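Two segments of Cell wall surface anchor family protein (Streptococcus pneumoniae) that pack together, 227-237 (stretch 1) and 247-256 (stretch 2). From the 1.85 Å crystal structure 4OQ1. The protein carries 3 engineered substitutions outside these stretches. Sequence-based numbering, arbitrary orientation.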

# COMPACT_ATOMS: atom_id res chain seq x y z
N ALA A 227 2.65 16.62 -6.50
CA ALA A 227 3.09 18.02 -6.52
C ALA A 227 1.99 18.87 -7.14
O ALA A 227 1.32 18.44 -8.12
CB ALA A 227 4.42 18.18 -7.26
N GLY A 228 1.75 20.03 -6.52
CA GLY A 228 0.71 21.00 -6.94
C GLY A 228 -0.52 20.88 -6.11
O GLY A 228 -1.39 21.77 -6.14
N TYR A 229 -0.56 19.82 -5.29
CA TYR A 229 -1.73 19.53 -4.42
C TYR A 229 -1.25 19.31 -2.98
O TYR A 229 -0.53 18.33 -2.71
CB TYR A 229 -2.42 18.28 -4.95
CG TYR A 229 -3.00 18.44 -6.34
CD1 TYR A 229 -2.24 18.20 -7.45
CD2 TYR A 229 -4.30 18.82 -6.52
CE1 TYR A 229 -2.75 18.27 -8.74
CE2 TYR A 229 -4.82 18.95 -7.80
CZ TYR A 229 -4.02 18.67 -8.91
OH TYR A 229 -4.58 18.80 -10.18
N ALA A 230 -1.60 20.27 -2.11
CA ALA A 230 -1.21 20.30 -0.71
C ALA A 230 -2.14 19.39 0.17
O ALA A 230 -3.38 19.34 0.03
CB ALA A 230 -1.31 21.71 -0.20
N VAL A 231 -1.47 18.68 1.04
CA VAL A 231 -2.09 17.88 2.05
C VAL A 231 -2.90 18.72 3.00
O VAL A 231 -2.36 19.58 3.68
CB VAL A 231 -1.03 17.12 2.88
CG1 VAL A 231 -1.68 16.41 4.05
CG2 VAL A 231 -0.27 16.11 2.00
N THR A 232 -4.16 18.39 3.13
CA THR A 232 -5.01 18.99 4.16
C THR A 232 -4.90 18.30 5.56
O THR A 232 -4.81 18.93 6.60
CB THR A 232 -6.46 18.92 3.67
OG1 THR A 232 -6.59 19.85 2.59
CG2 THR A 232 -7.41 19.26 4.77
N THR A 233 -4.92 16.97 5.53
CA THR A 233 -4.86 16.14 6.74
C THR A 233 -3.91 15.00 6.45
O THR A 233 -4.16 14.19 5.55
CB THR A 233 -6.25 15.51 7.04
OG1 THR A 233 -6.91 15.20 5.78
CG2 THR A 233 -7.14 16.47 7.90
N LEU A 234 -2.82 14.89 7.17
CA LEU A 234 -1.91 13.78 6.86
C LEU A 234 -2.53 12.34 7.05
O LEU A 234 -2.37 11.40 6.24
CB LEU A 234 -0.71 13.88 7.76
CG LEU A 234 0.43 13.02 7.24
CD1 LEU A 234 0.90 13.58 5.95
CD2 LEU A 234 1.59 13.00 8.24
N ASP A 235 -3.21 12.20 8.19
CA ASP A 235 -3.85 10.96 8.61
C ASP A 235 -5.36 10.98 8.36
O ASP A 235 -6.02 11.96 8.70
CB ASP A 235 -3.61 10.83 10.15
CG ASP A 235 -2.24 10.53 10.46
OD1 ASP A 235 -1.54 10.00 9.56
OD2 ASP A 235 -1.81 10.78 11.62
N THR A 236 -5.91 9.90 7.79
CA THR A 236 -7.35 9.74 7.67
C THR A 236 -7.66 8.37 8.32
O THR A 236 -7.21 7.31 7.88
CB THR A 236 -7.83 9.82 6.19
OG1 THR A 236 -7.51 11.10 5.66
CG2 THR A 236 -9.33 9.65 6.16
N ASP A 237 -8.47 8.41 9.36
CA ASP A 237 -8.77 7.25 10.20
C ASP A 237 -9.90 6.47 9.63
O ASP A 237 -10.79 7.00 8.95
CB ASP A 237 -9.12 7.73 11.64
CG ASP A 237 -7.88 7.89 12.51
OD1 ASP A 237 -6.72 8.11 12.02
OD2 ASP A 237 -8.06 7.78 13.73
N THR A 247 -16.03 3.53 2.80
CA THR A 247 -15.42 4.50 1.88
C THR A 247 -15.04 5.77 2.63
O THR A 247 -15.86 6.27 3.42
CB THR A 247 -16.44 4.78 0.76
OG1 THR A 247 -16.66 3.55 0.06
CG2 THR A 247 -15.92 5.77 -0.22
N ILE A 248 -13.76 6.23 2.50
CA ILE A 248 -13.31 7.45 3.08
C ILE A 248 -12.78 8.31 1.89
O ILE A 248 -12.25 7.77 0.87
CB ILE A 248 -12.15 7.31 4.13
CG1 ILE A 248 -11.07 6.43 3.61
CG2 ILE A 248 -12.62 6.74 5.45
CD1 ILE A 248 -9.78 6.60 4.41
N THR A 249 -13.00 9.62 2.01
CA THR A 249 -12.69 10.58 0.95
C THR A 249 -11.70 11.57 1.52
O THR A 249 -11.94 12.19 2.56
CB THR A 249 -13.95 11.29 0.47
OG1 THR A 249 -14.82 10.34 -0.15
CG2 THR A 249 -13.62 12.42 -0.52
N VAL A 250 -10.52 11.65 0.88
CA VAL A 250 -9.48 12.52 1.33
C VAL A 250 -9.31 13.66 0.28
O VAL A 250 -9.25 13.41 -0.93
CB VAL A 250 -8.15 11.75 1.43
CG1 VAL A 250 -7.01 12.64 1.88
CG2 VAL A 250 -8.25 10.46 2.20
N VAL A 251 -9.29 14.87 0.78
CA VAL A 251 -9.35 16.12 0.01
C VAL A 251 -7.98 16.83 0.04
O VAL A 251 -7.30 16.97 1.10
CB VAL A 251 -10.40 17.12 0.55
CG1 VAL A 251 -10.45 18.35 -0.36
CG2 VAL A 251 -11.77 16.48 0.68
N ASN A 252 -7.48 17.09 -1.15
CA ASN A 252 -6.23 17.81 -1.38
C ASN A 252 -6.48 19.25 -1.89
O ASN A 252 -7.40 19.48 -2.64
CB ASN A 252 -5.29 17.06 -2.36
CG ASN A 252 -4.77 15.75 -1.82
OD1 ASN A 252 -3.70 15.67 -1.28
N GLN A 253 -5.64 20.19 -1.48
CA GLN A 253 -5.76 21.59 -2.03
C GLN A 253 -4.88 21.89 -3.24
O GLN A 253 -3.66 21.93 -3.15
CB GLN A 253 -5.61 22.62 -0.94
CG GLN A 253 -6.69 22.46 0.10
CD GLN A 253 -8.12 22.78 -0.37
OE1 GLN A 253 -8.36 23.67 -1.20
NE2 GLN A 253 -9.09 22.04 0.20
N LYS A 254 -5.50 22.04 -4.42
CA LYS A 254 -4.72 22.34 -5.63
C LYS A 254 -4.25 23.76 -5.44
O LYS A 254 -5.04 24.62 -5.11
CB LYS A 254 -5.58 22.22 -6.89
CG LYS A 254 -4.79 22.38 -8.15
CD LYS A 254 -5.78 22.35 -9.32
CE LYS A 254 -5.08 21.96 -10.60
NZ LYS A 254 -4.21 22.99 -11.14
N LEU A 255 -2.96 24.00 -5.54
CA LEU A 255 -2.36 25.29 -5.31
C LEU A 255 -2.08 26.00 -6.61
O LEU A 255 -1.62 25.40 -7.58
CB LEU A 255 -1.02 25.20 -4.56
CG LEU A 255 -0.94 24.64 -3.17
CD1 LEU A 255 0.49 24.26 -2.81
CD2 LEU A 255 -1.55 25.52 -2.09
N PRO A 256 -2.48 27.26 -6.68
CA PRO A 256 -2.09 28.04 -7.83
C PRO A 256 -0.53 28.20 -7.88
O PRO A 256 0.23 27.92 -6.85
CB PRO A 256 -2.74 29.40 -7.57
CG PRO A 256 -3.64 29.21 -6.40
CD PRO A 256 -2.97 28.13 -5.59
O HOH W 1 -1.46 15.41 -3.18
O HOH W 2 -5.14 15.67 2.41
O HOH W 3 -9.22 15.20 3.86

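A short antiparallel ladder joins the two stretches. Ala230 and Gln253 form its hydrogen-bonded pair: Ala230 N donates to Gln253 O and Gln253 N to Ala230 O, both at 2.8 Å. Leu255 N extends the ladder to Gly228 O, also 2.8 Å. Gly228 has phi 99°, where a CB would jam against the preceding carbonyl, so glycine suits this turn into the strand.

Side chains alternate between faces. On one, Tyr229 (chi1 m) and Lys254 lie together; the lysine is t through chi3, and this extended chain runs alongside the phenol until Lys254 CE lies 3.2 Å from Tyr229 OH. The methylenes thus supply an apolar flank for the ring. On the other face sit Ala230 and Gln253, and the small Ala230 CB meets Leu255 CD1 at 4.1 Å.

Beyond the ladder the strands separate and water enters. Thr232, with chi1 m, places OG1 3.3 Å from Val251 O in a weak hydrogen bond, while water 2 links Thr232 N to the same carbonyl. Water 3 joins Thr233 OG1 to Val251 N.

Farther along, Thr236 (chi1 m) points toward stretch 2. Its CG2 packs 3.5 Å from Ile248 CD1 and its OG1 lies 3.6 Å from Val250 CG2, so branched side chains bridge the wider gap. In all, 651 Å² is buried.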